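Local coordinates for tudor and KH domain-containing protein homolog (Bombyx mori, PDB 5VQH), which binds symmetrically dimethylated arginines of the Piwi proteins Siwi and Ago3 through its extended Tudor domain, serving primary piRNA biogenesis and transposon repression in the germline, at residues I23-S28 / F36-V41; M142-A147 / P210-F215; E57-K62 / C128-D133. One frame throughout, in Å; residues are numbered along the deposited sequence.

Interaction 1 of 3, residues I23-S28 / F36-V41; sequences IEVYVS and FWVQFV
Val41 lays its CG2 methyl over one face of the Tyr26 ring, 3.9 Å from CG2 to the ring centroid and displaced toward the rim, a CH-pi contact. A chi1 of 175° sets CG1 trans to N and leaves CG2 next to it, covering the ring while also lying against Glu24 O; the branched side chain gives a second methyl, CG1, near Tyr26 OH. Val41 N donates to Glu24 O at 3.0 Å, and a water gives one hydrogen each to Glu24 O and Val41 O, so two donors grip Glu24 O. Further along, Tyr26 and Gln39 form a hydrogen-bonded antiparallel pair, with Tyr26 N to Gln39 O and Gln39 N to Tyr26 O both 2.9 Å. The amide plane of Gln39 stands nearly perpendicular to the phenol ring, and its CD packs on Ser28 CB at 3.4 Å. The long polar side chain suits this place because NE2 reaches Asp115 O, while Ser28 OG bonds to Tyr116 O within the dimethylarginine pocket. On the other side of the hairpin Val25, Val27 and Val38 pack together, and Ile23 CD1 sits over the centre of one face of the Phe40 ring, a CH-pi contact. Here Val25 and Val27 meet Leu214 of strand 207-217, strand 187-198 borders strand 23-30, and strand 142-146 borders strand 35-40.

Interaction 2 of 3, residues M142-A147 / P210-F215; sequences MECFLA and PGIKLF
Gly211 CA lies over one face of the Phe145 ring, 3.4 Å from CA to the ring centroid and offset toward the rim, a close CH-pi contact. Pro210 O approaches the same ring obliquely, 3.6 Å from Phe145 CD2. The ring is folded back over the neighbouring strand because CG sits between the backbone N and the carbonyl carbon (chi1 70°). Glycine suits the position beneath it, since a beta carbon there would collide with Phe145 CZ. Replacing the phenylalanine by an alanine here would probably strip the Gly211 backbone of its aromatic cover and open a gap beside Thr194. The backbone of Phe145 straddles Gly211 in parallel fashion: Phe145 N donates to Pro210 O at 3.0 Å, and Ile212 N donates to Phe145 O at 2.9 Å. Ala147 N continues the ladder to Ile212 O, 2.8 Å away. This parallel pair, between strands crossing at 62°, is the one that joins the third and fifth strands of an OB-fold barrel, the core of the staphylococcal nuclease-like part of an extended Tudor domain. Away from the phenylalanine, apolar side chains turn to the barrel interior: Cys144 SG meets Ile212 CD1 at 3.9 Å, and Leu146 CD1 touches Leu214 CD1. The small Ala147 admits strand 187-198 close by, its CB packing against Cys193 and Thr194.

Interaction 3 of 3, residues E57-K62 / C128-D133; sequences EYYSKK and CELRAD
The closest CA atoms of the two segments, those of Tyr59 and Cys128, are 8.1 Å apart, so side chains must bridge helix 43-59 and the turn after strand 128-129. Tyr59 does most of this. Its OH donates to Glu129 O at 2.6 Å, in the carbonyl plane and on a lone pair, and accepts from Arg131 N at 3.0 Å (163° at the hydrogen). One phenol oxygen therefore pins the backbone on both sides of Leu130, a task for which tyrosine's rigid length and its ability to give and take hydrogen bonds are well suited. Cys128 flanks the ring: its CB lies 3.7 Å from Tyr59 CE1, and its SG makes an oblique sulfur-aromatic contact. Segment 128-133 belongs to the Tudor half, and segment 57-62 lies on the long helix that leads into it; strand 128-129 pairs with strand 78-82 at the edge of the five-stranded sheet, and Trp89 of that sheet meets the Tyr59 ring. Tyr58, with CG anti to the backbone N (chi1 -178°), turns its ring so that CD2 stands over the centre of the Tyr59 ring. Over a face of Tyr58 comes Arg131, a cation-pi contact with CZ 5.0 Å from the ring centroid, the guanidinium inclined 47° to the ring and NE the atom nearest it. Arg131 NH2 lies 2.9 Å from Asp133 OD1, an ion pair made by charge alone because the oxygen is well out of the guanidinium plane. His68 links the two segments a second way, bonding Tyr58 OH through NE2 and Glu129 OE1 through ND1.

In the fold
Interactions 1 and 2 are neighbouring parts of one sheet: their centres are about 9 Å apart, and strands 35-40 and 142-146 lie side by side in it, with Phe36 O and Cys144 N probably hydrogen-bonded. Interaction 3 joins helix 43-59 to the edge of the separate five-stranded sheet, its centre about 27 Å from that of interaction 1 and about 33 Å from that of interaction 2. Along the chain the order is 1, 3, 2. The chain thus starts in the nuclease-like half, passes through helix 43-59 into the Tudor half and returns with strand 142-146. The dimethylarginine pocket unites the halves, taking Ser28 from one and aromatic residues such as Phe83 and Tyr90 from the other.

Interaction 1 of 3, residues I23-S28 / F36-V41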
ATOM      1  N   ILE A  23       4.116  -5.722 -16.775  1.00 35.14           N
ATOM      2  CA  ILE A  23       2.687  -5.487 -16.596  1.00 35.10           C
ATOM      3  C   ILE A  23       2.377  -4.053 -16.246  1.00 33.32           C
ATOM      4  O   ILE A  23       3.271  -3.246 -16.020  1.00 31.25           O
ATOM      5  CB  ILE A  23       2.076  -6.399 -15.517  1.00 35.93           C
ATOM      6  CG1 ILE A  23       2.819  -6.252 -14.207  1.00 37.85           C
ATOM      7  CG2 ILE A  23       2.124  -7.840 -15.974  1.00 37.85           C
ATOM      8  CD1 ILE A  23       1.928  -6.564 -13.033  1.00 42.93           C
ATOM      9  N   GLU A  24       1.093  -3.743 -16.219  1.00 33.16           N
ATOM     10  CA  GLU A  24       0.667  -2.420 -15.908  1.00 35.07           C
ATOM     11  C   GLU A  24       0.112  -2.332 -14.478  1.00 33.50           C
ATOM     12  O   GLU A  24      -0.658  -3.203 -14.038  1.00 29.26           O
ATOM     13  CB  GLU A  24      -0.368  -1.997 -16.905  1.00 41.74           C
ATOM     14  CG  GLU A  24       0.055  -0.887 -17.854  1.00 50.21           C
ATOM     15  CD  GLU A  24      -0.956  -0.735 -18.974  1.00 58.98           C
ATOM     16  OE1 GLU A  24      -1.812   0.205 -18.888  1.00 55.97           O
ATOM     17  OE2 GLU A  24      -0.922  -1.623 -19.889  1.00 62.07           O
ATOM     18  N   VAL A  25       0.511  -1.264 -13.779  1.00 30.03           N
ATOM     19  CA  VAL A  25       0.211  -1.060 -12.360  1.00 29.17           C
ATOM     20  C   VAL A  25      -0.046   0.407 -12.106  1.00 29.27           C
ATOM     21  O   VAL A  25       0.381   1.237 -12.896  1.00 29.81           O
ATOM     22  CB  VAL A  25       1.398  -1.453 -11.470  1.00 28.97           C
ATOM     23  CG1 VAL A  25       1.791  -2.904 -11.678  1.00 30.29           C
ATOM     24  CG2 VAL A  25       2.609  -0.579 -11.734  1.00 28.28           C
ATOM     25  N   TYR A  26      -0.774   0.712 -11.030  1.00 29.77           N
ATOM     26  CA  TYR A  26      -0.845   2.072 -10.448  1.00 29.04           C
ATOM     27  C   TYR A  26      -0.034   2.016  -9.163  1.00 28.97           C
ATOM     28  O   TYR A  26      -0.128   1.027  -8.422  1.00 28.59           O
ATOM     29  CB  TYR A  26      -2.255   2.451 -10.068  1.00 28.16           C
ATOM     30  CG  TYR A  26      -3.274   2.355 -11.170  1.00 28.88           C
ATOM     31  CD1 TYR A  26      -3.244   3.235 -12.259  1.00 30.35           C
ATOM     32  CD2 TYR A  26      -4.292   1.422 -11.112  1.00 28.86           C
ATOM     33  CE1 TYR A  26      -4.178   3.148 -13.291  1.00 29.81           C
ATOM     34  CE2 TYR A  26      -5.248   1.337 -12.107  1.00 30.73           C
ATOM     35  CZ  TYR A  26      -5.197   2.200 -13.190  1.00 30.92           C
ATOM     36  OH  TYR A  26      -6.157   2.107 -14.158  1.00 32.39           O
ATOM     37  N   VAL A  27       0.774   3.041  -8.905  1.00 27.43           N
ATOM     38  CA  VAL A  27       1.430   3.193  -7.606  1.00 25.52           C
ATOM     39  C   VAL A  27       0.415   3.845  -6.686  1.00 24.72           C
ATOM     40  O   VAL A  27      -0.149   4.901  -6.992  1.00 23.49           O
ATOM     41  CB  VAL A  27       2.675   4.016  -7.707  1.00 26.08           C
ATOM     42  CG1 VAL A  27       3.249   4.270  -6.328  1.00 27.76           C
ATOM     43  CG2 VAL A  27       3.679   3.300  -8.587  1.00 27.19           C
ATOM     44  N   SER A  28       0.094   3.136  -5.626  1.00 23.93           N
ATOM     45  CA  SER A  28      -1.058   3.498  -4.829  1.00 25.24           C
ATOM     46  C   SER A  28      -0.636   4.164  -3.556  1.00 24.62           C
ATOM     47  O   SER A  28      -1.343   4.999  -3.043  1.00 24.57           O
ATOM     48  CB  SER A  28      -1.943   2.271  -4.547  1.00 25.10           C
ATOM     49  OG  SER A  28      -1.218   1.152  -4.099  1.00 23.53           O
ATOM     50  N   PHE A  36       7.183   0.670  -1.488  1.00 27.94           N
ATOM     51  CA  PHE A  36       5.937   1.214  -2.002  1.00 26.75           C
ATOM     52  C   PHE A  36       4.967   0.109  -2.377  1.00 26.57           C
ATOM     53  O   PHE A  36       5.306  -1.058  -2.291  1.00 27.72           O
ATOM     54  CB  PHE A  36       6.206   2.183  -3.154  1.00 26.15           C
ATOM     55  CG  PHE A  36       6.899   1.585  -4.295  1.00 25.04           C
ATOM     56  CD1 PHE A  36       6.177   1.166  -5.393  1.00 25.56           C
ATOM     57  CD2 PHE A  36       8.284   1.473  -4.299  1.00 26.71           C
ATOM     58  CE1 PHE A  36       6.814   0.604  -6.484  1.00 26.74           C
ATOM     59  CE2 PHE A  36       8.950   0.888  -5.376  1.00 26.97           C
ATOM     60  CZ  PHE A  36       8.199   0.450  -6.477  1.00 28.55           C
ATOM     61  N   TRP A  37       3.754   0.495  -2.744  1.00 24.57           N
ATOM     62  CA  TRP A  37       2.667  -0.413  -3.004  1.00 24.37           C
ATOM     63  C   TRP A  37       2.071  -0.186  -4.406  1.00 24.01           C
ATOM     64  O   TRP A  37       1.847   0.930  -4.836  1.00 24.69           O
ATOM     65  CB  TRP A  37       1.626  -0.286  -1.864  1.00 25.81           C
ATOM     66  CG  TRP A  37       2.202  -0.844  -0.520  1.00 26.14           C
ATOM     67  CD1 TRP A  37       2.128  -2.137  -0.067  1.00 26.75           C
ATOM     68  CD2 TRP A  37       2.932  -0.134   0.472  1.00 25.46           C
ATOM     69  NE1 TRP A  37       2.778  -2.259   1.125  1.00 25.90           N
ATOM     70  CE2 TRP A  37       3.278  -1.045   1.471  1.00 26.20           C
ATOM     71  CE3 TRP A  37       3.313   1.191   0.623  1.00 27.07           C
ATOM     72  CZ2 TRP A  37       3.994  -0.671   2.588  1.00 29.86           C
ATOM     73  CZ3 TRP A  37       4.032   1.556   1.714  1.00 26.60           C
ATOM     74  CH2 TRP A  37       4.354   0.652   2.694  1.00 28.59           C
ATOM     75  N   VAL A  38       1.860  -1.254  -5.156  1.00 24.51           N
ATOM     76  CA  VAL A  38       1.172  -1.128  -6.435  1.00 25.15           C
ATOM     77  C   VAL A  38      -0.122  -1.925  -6.441  1.00 24.91           C
ATOM     78  O   VAL A  38      -0.287  -2.846  -5.652  1.00 23.60           O
ATOM     79  CB  VAL A  38       2.051  -1.527  -7.632  1.00 25.27           C
ATOM     80  CG1 VAL A  38       3.393  -0.851  -7.534  1.00 27.31           C
ATOM     81  CG2 VAL A  38       2.302  -3.008  -7.671  1.00 26.66           C
ATOM     82  N   GLN A  39      -1.036  -1.505  -7.311  1.00 26.93           N
ATOM     83  CA  GLN A  39      -2.253  -2.222  -7.643  1.00 27.75           C
ATOM     84  C   GLN A  39      -2.170  -2.587  -9.112  1.00 28.20           C
ATOM     85  O   GLN A  39      -1.648  -1.822  -9.915  1.00 29.32           O
ATOM     86  CB  GLN A  39      -3.461  -1.340  -7.441  1.00 28.89           C
ATOM     87  CG  GLN A  39      -3.583  -0.771  -6.048  1.00 30.07           C
ATOM     88  CD  GLN A  39      -4.441   0.457  -6.030  1.00 31.49           C
ATOM     89  OE1 GLN A  39      -4.376   1.295  -6.938  1.00 33.60           O
ATOM     90  NE2 GLN A  39      -5.243   0.585  -5.003  1.00 32.95           N
ATOM     91  N   PHE A  40      -2.647  -3.769  -9.456  1.00 30.92           N
ATOM     92  CA  PHE A  40      -2.559  -4.282 -10.831  1.00 32.15           C
ATOM     93  C   PHE A  40      -3.715  -3.679 -11.592  1.00 30.56           C
ATOM     94  O   PHE A  40      -4.829  -3.563 -11.061  1.00 30.60           O
ATOM     95  CB  PHE A  40      -2.615  -5.802 -10.833  1.00 34.16           C
ATOM     96  CG  PHE A  40      -1.329  -6.460 -10.393  1.00 37.51           C
ATOM     97  CD1 PHE A  40      -0.396  -5.793  -9.633  1.00 42.04           C
ATOM     98  CD2 PHE A  40      -1.061  -7.749 -10.734  1.00 41.61           C
ATOM     99  CE1 PHE A  40       0.777  -6.405  -9.239  1.00 39.42           C
ATOM    100  CE2 PHE A  40       0.116  -8.370 -10.343  1.00 41.87           C
ATOM    101  CZ  PHE A  40       1.029  -7.699  -9.597  1.00 38.79           C
ATOM    102  N   VAL A  41      -3.422  -3.214 -12.799  1.00 29.55           N
ATOM    103  CA  VAL A  41      -4.423  -2.612 -13.644  1.00 28.62           C
ATOM    104  C   VAL A  41      -5.238  -3.730 -14.180  1.00 28.53           C
ATOM    105  O   VAL A  41      -4.692  -4.719 -14.683  1.00 28.24           O
ATOM    106  CB  VAL A  41      -3.814  -1.898 -14.836  1.00 33.16           C
ATOM    107  CG1 VAL A  41      -4.913  -1.402 -15.743  1.00 33.86           C
ATOM    108  CG2 VAL A  41      -2.976  -0.706 -14.377  1.00 37.07           C
TER
HETATM  109  O   HOH W   1      -2.008  -5.372 -15.108  1.00 45.26           O

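Interaction 2 of 3, residues M142-A147 / P210-F215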
ATOM      1  N   MET A 142       0.205  -4.478  -3.353  1.00 29.67           N
ATOM      2  CA  MET A 142       1.375  -5.359  -3.350  0.50 30.45           C
ATOM      3  C   MET A 142       2.625  -4.539  -2.988  1.00 31.71           C
ATOM      4  O   MET A 142       2.965  -3.588  -3.685  1.00 33.76           O
ATOM      5  CB  MET A 142       1.565  -6.000  -4.737  0.50 31.80           C
ATOM      6  CG  MET A 142       0.292  -6.536  -5.412  0.50 32.44           C
ATOM      7  SD  MET A 142      -0.746  -7.444  -4.255  0.50 33.92           S
ATOM      8  CE  MET A 142       0.439  -8.671  -3.688  0.50 32.16           C
ATOM      9  N   GLU A 143       3.309  -4.889  -1.909  1.00 30.63           N
ATOM     10  CA  GLU A 143       4.554  -4.194  -1.574  1.00 31.73           C
ATOM     11  C   GLU A 143       5.645  -4.365  -2.656  1.00 27.88           C
ATOM     12  O   GLU A 143       5.854  -5.440  -3.147  1.00 26.68           O
ATOM     13  CB  GLU A 143       5.086  -4.702  -0.243  1.00 33.06           C
ATOM     14  CG  GLU A 143       5.938  -3.683   0.491  1.00 37.28           C
ATOM     15  CD  GLU A 143       6.662  -4.311   1.652  1.00 40.13           C
ATOM     16  OE1 GLU A 143       6.013  -5.046   2.400  1.00 46.70           O
ATOM     17  OE2 GLU A 143       7.872  -4.089   1.814  1.00 46.74           O
ATOM     18  N   CYS A 144       6.357  -3.306  -3.003  1.00 26.89           N
ATOM     19  CA  CYS A 144       7.502  -3.433  -3.883  1.00 27.37           C
ATOM     20  C   CYS A 144       8.677  -2.562  -3.437  1.00 28.43           C
ATOM     21  O   CYS A 144       8.600  -1.779  -2.502  1.00 25.80           O
ATOM     22  CB  CYS A 144       7.130  -3.005  -5.291  1.00 29.95           C
ATOM     23  SG  CYS A 144       5.673  -3.760  -6.047  1.00 29.24           S
ATOM     24  N   PHE A 145       9.788  -2.723  -4.134  1.00 29.69           N
ATOM     25  CA  PHE A 145      10.879  -1.779  -4.038  1.00 29.02           C
ATOM     26  C   PHE A 145      11.450  -1.617  -5.421  1.00 27.54           C
ATOM     27  O   PHE A 145      11.169  -2.413  -6.290  1.00 23.90           O
ATOM     28  CB  PHE A 145      11.931  -2.256  -3.031  1.00 29.22           C
ATOM     29  CG  PHE A 145      12.719  -3.433  -3.478  1.00 29.59           C
ATOM     30  CD1 PHE A 145      13.933  -3.261  -4.123  1.00 31.12           C
ATOM     31  CD2 PHE A 145      12.265  -4.709  -3.253  1.00 28.68           C
ATOM     32  CE1 PHE A 145      14.672  -4.357  -4.547  1.00 29.88           C
ATOM     33  CE2 PHE A 145      12.992  -5.804  -3.687  1.00 28.49           C
ATOM     34  CZ  PHE A 145      14.195  -5.633  -4.328  1.00 28.36           C
ATOM     35  N   LEU A 146      12.234  -0.568  -5.615  1.00 29.35           N
ATOM     36  CA  LEU A 146      12.659  -0.177  -6.951  1.00 28.79           C
ATOM     37  C   LEU A 146      13.975  -0.841  -7.178  1.00 28.07           C
ATOM     38  O   LEU A 146      14.830  -0.760  -6.343  1.00 31.30           O
ATOM     39  CB  LEU A 146      12.801   1.333  -7.049  1.00 29.29           C
ATOM     40  CG  LEU A 146      12.637   1.838  -8.480  1.00 33.25           C
ATOM     41  CD1 LEU A 146      11.180   1.868  -8.909  1.00 33.64           C
ATOM     42  CD2 LEU A 146      13.224   3.227  -8.629  1.00 35.93           C
ATOM     43  N   ALA A 147      14.143  -1.508  -8.300  1.00 29.77           N
ATOM     44  CA  ALA A 147      15.358  -2.235  -8.527  1.00 33.27           C
ATOM     45  C   ALA A 147      16.414  -1.338  -9.091  1.00 35.71           C
ATOM     46  O   ALA A 147      16.135  -0.341  -9.746  1.00 37.14           O
ATOM     47  CB  ALA A 147      15.118  -3.415  -9.449  1.00 35.12           C
ATOM     48  N   PRO A 210       8.898  -8.100  -4.704  1.00 27.21           N
ATOM     49  CA  PRO A 210       9.553  -7.760  -5.964  1.00 27.61           C
ATOM     50  C   PRO A 210      10.253  -6.399  -6.048  1.00 28.31           C
ATOM     51  O   PRO A 210       9.717  -5.352  -5.675  1.00 26.47           O
ATOM     52  CB  PRO A 210       8.413  -7.815  -6.986  1.00 27.20           C
ATOM     53  CG  PRO A 210       7.194  -7.515  -6.200  1.00 28.16           C
ATOM     54  CD  PRO A 210       7.436  -7.973  -4.789  1.00 27.61           C
ATOM     55  N   GLY A 211      11.462  -6.465  -6.581  1.00 31.03           N
ATOM     56  CA  GLY A 211      12.228  -5.315  -7.015  1.00 32.31           C
ATOM     57  C   GLY A 211      11.964  -5.036  -8.466  1.00 32.36           C
ATOM     58  O   GLY A 211      12.354  -5.808  -9.328  1.00 33.35           O
ATOM     59  N   ILE A 212      11.285  -3.930  -8.730  1.00 33.23           N
ATOM     60  CA  ILE A 212      10.755  -3.665 -10.047  1.00 32.04           C
ATOM     61  C   ILE A 212      11.317  -2.388 -10.581  1.00 33.37           C
ATOM     62  O   ILE A 212      11.832  -1.571  -9.820  1.00 32.03           O
ATOM     63  CB  ILE A 212       9.251  -3.471 -10.035  1.00 29.41           C
ATOM     64  CG1 ILE A 212       8.897  -2.206  -9.314  1.00 31.50           C
ATOM     65  CG2 ILE A 212       8.591  -4.632  -9.361  1.00 30.85           C
ATOM     66  CD1 ILE A 212       7.408  -2.079  -9.126  1.00 35.72           C
ATOM     67  N   LYS A 213      11.192  -2.221 -11.896  1.00 32.21           N
ATOM     68  CA  LYS A 213      11.480  -0.971 -12.547  1.00 33.06           C
ATOM     69  C   LYS A 213      10.183  -0.461 -13.126  1.00 32.08           C
ATOM     70  O   LYS A 213       9.372  -1.232 -13.628  1.00 32.77           O
ATOM     71  CB  LYS A 213      12.542  -1.146 -13.629  1.00 34.53           C
ATOM     72  CG  LYS A 213      13.890  -1.500 -13.036  1.00 38.91           C
ATOM     73  CD  LYS A 213      15.012  -1.503 -14.065  1.00 43.84           C
ATOM     74  CE  LYS A 213      16.299  -1.978 -13.400  1.00 47.64           C
ATOM     75  NZ  LYS A 213      17.493  -2.063 -14.297  1.00 48.24           N
ATOM     76  N   LEU A 214       9.992   0.843 -13.068  1.00 28.56           N
ATOM     77  CA  LEU A 214       8.769   1.406 -13.496  1.00 29.89           C
ATOM     78  C   LEU A 214       8.967   2.322 -14.687  1.00 31.00           C
ATOM     79  O   LEU A 214       9.886   3.140 -14.698  1.00 29.95           O
ATOM     80  CB  LEU A 214       8.177   2.195 -12.341  1.00 30.69           C
ATOM     81  CG  LEU A 214       7.553   1.405 -11.203  1.00 30.32           C
ATOM     82  CD1 LEU A 214       7.315   2.348 -10.042  1.00 29.11           C
ATOM     83  CD2 LEU A 214       6.231   0.838 -11.676  1.00 32.05           C
ATOM     84  N   PHE A 215       8.060   2.228 -15.661  1.00 31.17           N
ATOM     85  CA  PHE A 215       8.174   3.015 -16.873  1.00 30.67           C
ATOM     86  C   PHE A 215       6.875   3.741 -17.178  1.00 32.97           C
ATOM     87  O   PHE A 215       5.811   3.169 -17.078  1.00 35.68           O
ATOM     88  CB  PHE A 215       8.587   2.112 -18.019  1.00 28.33           C
ATOM     89  CG  PHE A 215       9.869   1.336 -17.751  1.00 28.23           C
ATOM     90  CD1 PHE A 215      11.098   1.837 -18.134  1.00 27.69           C
ATOM     91  CD2 PHE A 215       9.837   0.099 -17.129  1.00 28.16           C
ATOM     92  CE1 PHE A 215      12.261   1.144 -17.911  1.00 27.06           C
ATOM     93  CE2 PHE A 215      10.994  -0.602 -16.886  1.00 28.06           C
ATOM     94  CZ  PHE A 215      12.211  -0.080 -17.284  1.00 29.36           C
TER

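Interaction 3 of 3, residues E57-K62 / C128-D133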
ATOM      1  N   GLU A  57     -21.215   3.595   1.895  1.00 41.65           N
ATOM      2  CA  GLU A  57     -22.651   3.851   2.095  1.00 42.36           C
ATOM      3  C   GLU A  57     -23.091   3.136   3.397  1.00 41.03           C
ATOM      4  O   GLU A  57     -23.830   3.682   4.214  1.00 43.49           O
ATOM      5  CB  GLU A  57     -23.504   3.408   0.880  1.00 40.68           C
ATOM      6  N   TYR A  58     -22.581   1.930   3.596  1.00 38.35           N
ATOM      7  CA  TYR A  58     -23.030   1.061   4.680  1.00 36.65           C
ATOM      8  C   TYR A  58     -22.558   1.561   6.053  1.00 35.00           C
ATOM      9  O   TYR A  58     -23.374   1.851   6.945  1.00 30.82           O
ATOM     10  CB  TYR A  58     -22.533  -0.352   4.411  1.00 35.94           C
ATOM     11  CG  TYR A  58     -22.963  -1.363   5.414  1.00 35.63           C
ATOM     12  CD1 TYR A  58     -24.239  -1.868   5.408  1.00 37.31           C
ATOM     13  CD2 TYR A  58     -22.074  -1.842   6.367  1.00 37.27           C
ATOM     14  CE1 TYR A  58     -24.646  -2.819   6.344  1.00 39.70           C
ATOM     15  CE2 TYR A  58     -22.460  -2.786   7.314  1.00 36.96           C
ATOM     16  CZ  TYR A  58     -23.751  -3.278   7.306  1.00 38.80           C
ATOM     17  OH  TYR A  58     -24.135  -4.212   8.238  1.00 35.71           O
ATOM     18  N   TYR A  59     -21.247   1.680   6.215  1.00 33.66           N
ATOM     19  CA  TYR A  59     -20.680   2.088   7.510  1.00 34.80           C
ATOM     20  C   TYR A  59     -20.954   3.583   7.825  1.00 33.07           C
ATOM     21  O   TYR A  59     -20.618   4.086   8.882  1.00 31.74           O
ATOM     22  CB  TYR A  59     -19.177   1.746   7.596  1.00 31.58           C
ATOM     23  CG  TYR A  59     -18.900   0.246   7.739  1.00 32.28           C
ATOM     24  CD1 TYR A  59     -19.110  -0.409   8.940  1.00 33.39           C
ATOM     25  CD2 TYR A  59     -18.386  -0.510   6.684  1.00 32.10           C
ATOM     26  CE1 TYR A  59     -18.832  -1.754   9.087  1.00 31.22           C
ATOM     27  CE2 TYR A  59     -18.129  -1.853   6.820  1.00 30.62           C
ATOM     28  CZ  TYR A  59     -18.353  -2.476   8.028  1.00 33.22           C
ATOM     29  OH  TYR A  59     -18.108  -3.843   8.194  1.00 34.00           O
ATOM     30  N   SER A  60     -21.590   4.281   6.914  1.00 34.57           N
ATOM     31  CA  SER A  60     -21.889   5.682   7.150  1.00 39.17           C
ATOM     32  C   SER A  60     -23.214   5.817   7.877  1.00 40.22           C
ATOM     33  O   SER A  60     -23.566   6.905   8.316  1.00 37.01           O
ATOM     34  CB  SER A  60     -21.911   6.462   5.828  1.00 41.77           C
ATOM     35  OG  SER A  60     -20.574   6.715   5.395  1.00 40.81           O
ATOM     36  N   LYS A  61     -23.932   4.714   8.021  1.00 40.36           N
ATOM     37  CA  LYS A  61     -25.095   4.691   8.874  1.00 43.86           C
ATOM     38  C   LYS A  61     -24.799   4.156  10.254  1.00 43.28           C
ATOM     39  O   LYS A  61     -24.256   3.055  10.400  1.00 39.15           O
ATOM     40  CB  LYS A  61     -26.158   3.789   8.293  1.00 52.78           C
ATOM     41  CG  LYS A  61     -26.689   4.225   6.950  1.00 58.06           C
ATOM     42  CD  LYS A  61     -27.589   3.120   6.411  1.00 64.01           C
ATOM     43  CE  LYS A  61     -28.202   3.496   5.073  1.00 68.57           C
ATOM     44  NZ  LYS A  61     -27.266   4.284   4.224  1.00 72.46           N
ATOM     45  N   LYS A  62     -25.260   4.910  11.258  1.00 46.88           N
ATOM     46  CA  LYS A  62     -25.173   4.544  12.674  1.00 46.86           C
ATOM     47  C   LYS A  62     -25.705   3.143  12.956  1.00 46.11           C
ATOM     48  O   LYS A  62     -25.047   2.346  13.635  1.00 53.57           O
ATOM     49  CB  LYS A  62     -25.921   5.576  13.556  1.00 46.84           C
ATOM     50  N   CYS A 128     -14.674  -0.358  13.003  1.00 32.08           N
ATOM     51  CA  CYS A 128     -15.822  -1.227  13.064  1.00 32.47           C
ATOM     52  C   CYS A 128     -15.423  -2.610  12.668  1.00 33.45           C
ATOM     53  O   CYS A 128     -14.403  -2.787  12.017  1.00 31.41           O
ATOM     54  CB  CYS A 128     -16.897  -0.747  12.106  1.00 33.46           C
ATOM     55  SG  CYS A 128     -17.760   0.708  12.685  1.00 36.39           S
ATOM     56  N   GLU A 129     -16.223  -3.600  13.052  1.00 35.42           N
ATOM     57  CA  GLU A 129     -15.980  -4.937  12.581  1.00 39.82           C
ATOM     58  C   GLU A 129     -16.271  -4.961  11.079  1.00 37.57           C
ATOM     59  O   GLU A 129     -17.272  -4.409  10.606  1.00 32.83           O
ATOM     60  CB  GLU A 129     -16.869  -5.958  13.285  1.00 47.62           C
ATOM     61  CG  GLU A 129     -16.630  -7.411  12.817  1.00 58.27           C
ATOM     62  CD  GLU A 129     -17.872  -8.117  12.232  1.00 65.35           C
ATOM     63  OE1 GLU A 129     -19.019  -7.699  12.528  1.00 70.73           O
ATOM     64  OE2 GLU A 129     -17.706  -9.109  11.479  1.00 59.22           O
ATOM     65  N   LEU A 130     -15.382  -5.612  10.345  1.00 34.99           N
ATOM     66  CA  LEU A 130     -15.582  -5.850   8.922  1.00 34.73           C
ATOM     67  C   LEU A 130     -16.502  -7.071   8.675  1.00 34.06           C
ATOM     68  O   LEU A 130     -16.163  -8.180   9.005  1.00 32.09           O
ATOM     69  CB  LEU A 130     -14.230  -6.030   8.204  1.00 30.32           C
ATOM     70  CG  LEU A 130     -14.318  -6.100   6.674  1.00 29.97           C
ATOM     71  CD1 LEU A 130     -14.870  -4.803   6.056  1.00 28.85           C
ATOM     72  CD2 LEU A 130     -12.993  -6.466   6.039  1.00 27.95           C
ATOM     73  N   ARG A 131     -17.671  -6.825   8.103  1.00 38.34           N
ATOM     74  CA  ARG A 131     -18.573  -7.868   7.620  1.00 41.64           C
ATOM     75  C   ARG A 131     -17.847  -8.871   6.724  1.00 41.72           C
ATOM     76  O   ARG A 131     -17.131  -8.482   5.792  1.00 41.30           O
ATOM     77  CB  ARG A 131     -19.692  -7.229   6.805  1.00 46.74           C
ATOM     78  CG  ARG A 131     -21.018  -7.142   7.499  1.00 51.52           C
ATOM     79  CD  ARG A 131     -22.124  -7.390   6.487  1.00 58.72           C
ATOM     80  NE  ARG A 131     -22.029  -6.450   5.369  1.00 66.81           N
ATOM     81  CZ  ARG A 131     -22.470  -6.680   4.130  1.00 74.28           C
ATOM     82  NH1 ARG A 131     -22.337  -5.744   3.193  1.00 68.78           N
ATOM     83  NH2 ARG A 131     -23.047  -7.838   3.818  1.00 80.06           N
ATOM     84  N   ALA A 132     -18.061 -10.153   6.980  1.00 38.16           N
ATOM     85  CA  ALA A 132     -17.235 -11.191   6.378  1.00 39.27           C
ATOM     86  C   ALA A 132     -17.249 -11.238   4.843  1.00 38.77           C
ATOM     87  O   ALA A 132     -16.247 -11.582   4.230  1.00 38.62           O
ATOM     88  CB  ALA A 132     -17.616 -12.556   6.958  1.00 39.46           C
ATOM     89  N   ASP A 133     -18.366 -10.902   4.214  1.00 38.10           N
ATOM     90  CA  ASP A 133     -18.415 -10.927   2.748  1.00 42.52           C
ATOM     91  C   ASP A 133     -17.526  -9.851   2.095  1.00 43.12           C
ATOM     92  O   ASP A 133     -17.132  -9.964   0.919  1.00 45.39           O
ATOM     93  CB  ASP A 133     -19.854 -10.808   2.237  1.00 43.70           C
ATOM     94  CG  ASP A 133     -20.458  -9.470   2.527  1.00 48.47           C
ATOM     95  OD1 ASP A 133     -20.413  -9.062   3.694  1.00 52.52           O
ATOM     96  OD2 ASP A 133     -20.991  -8.819   1.597  1.00 60.89           O
TER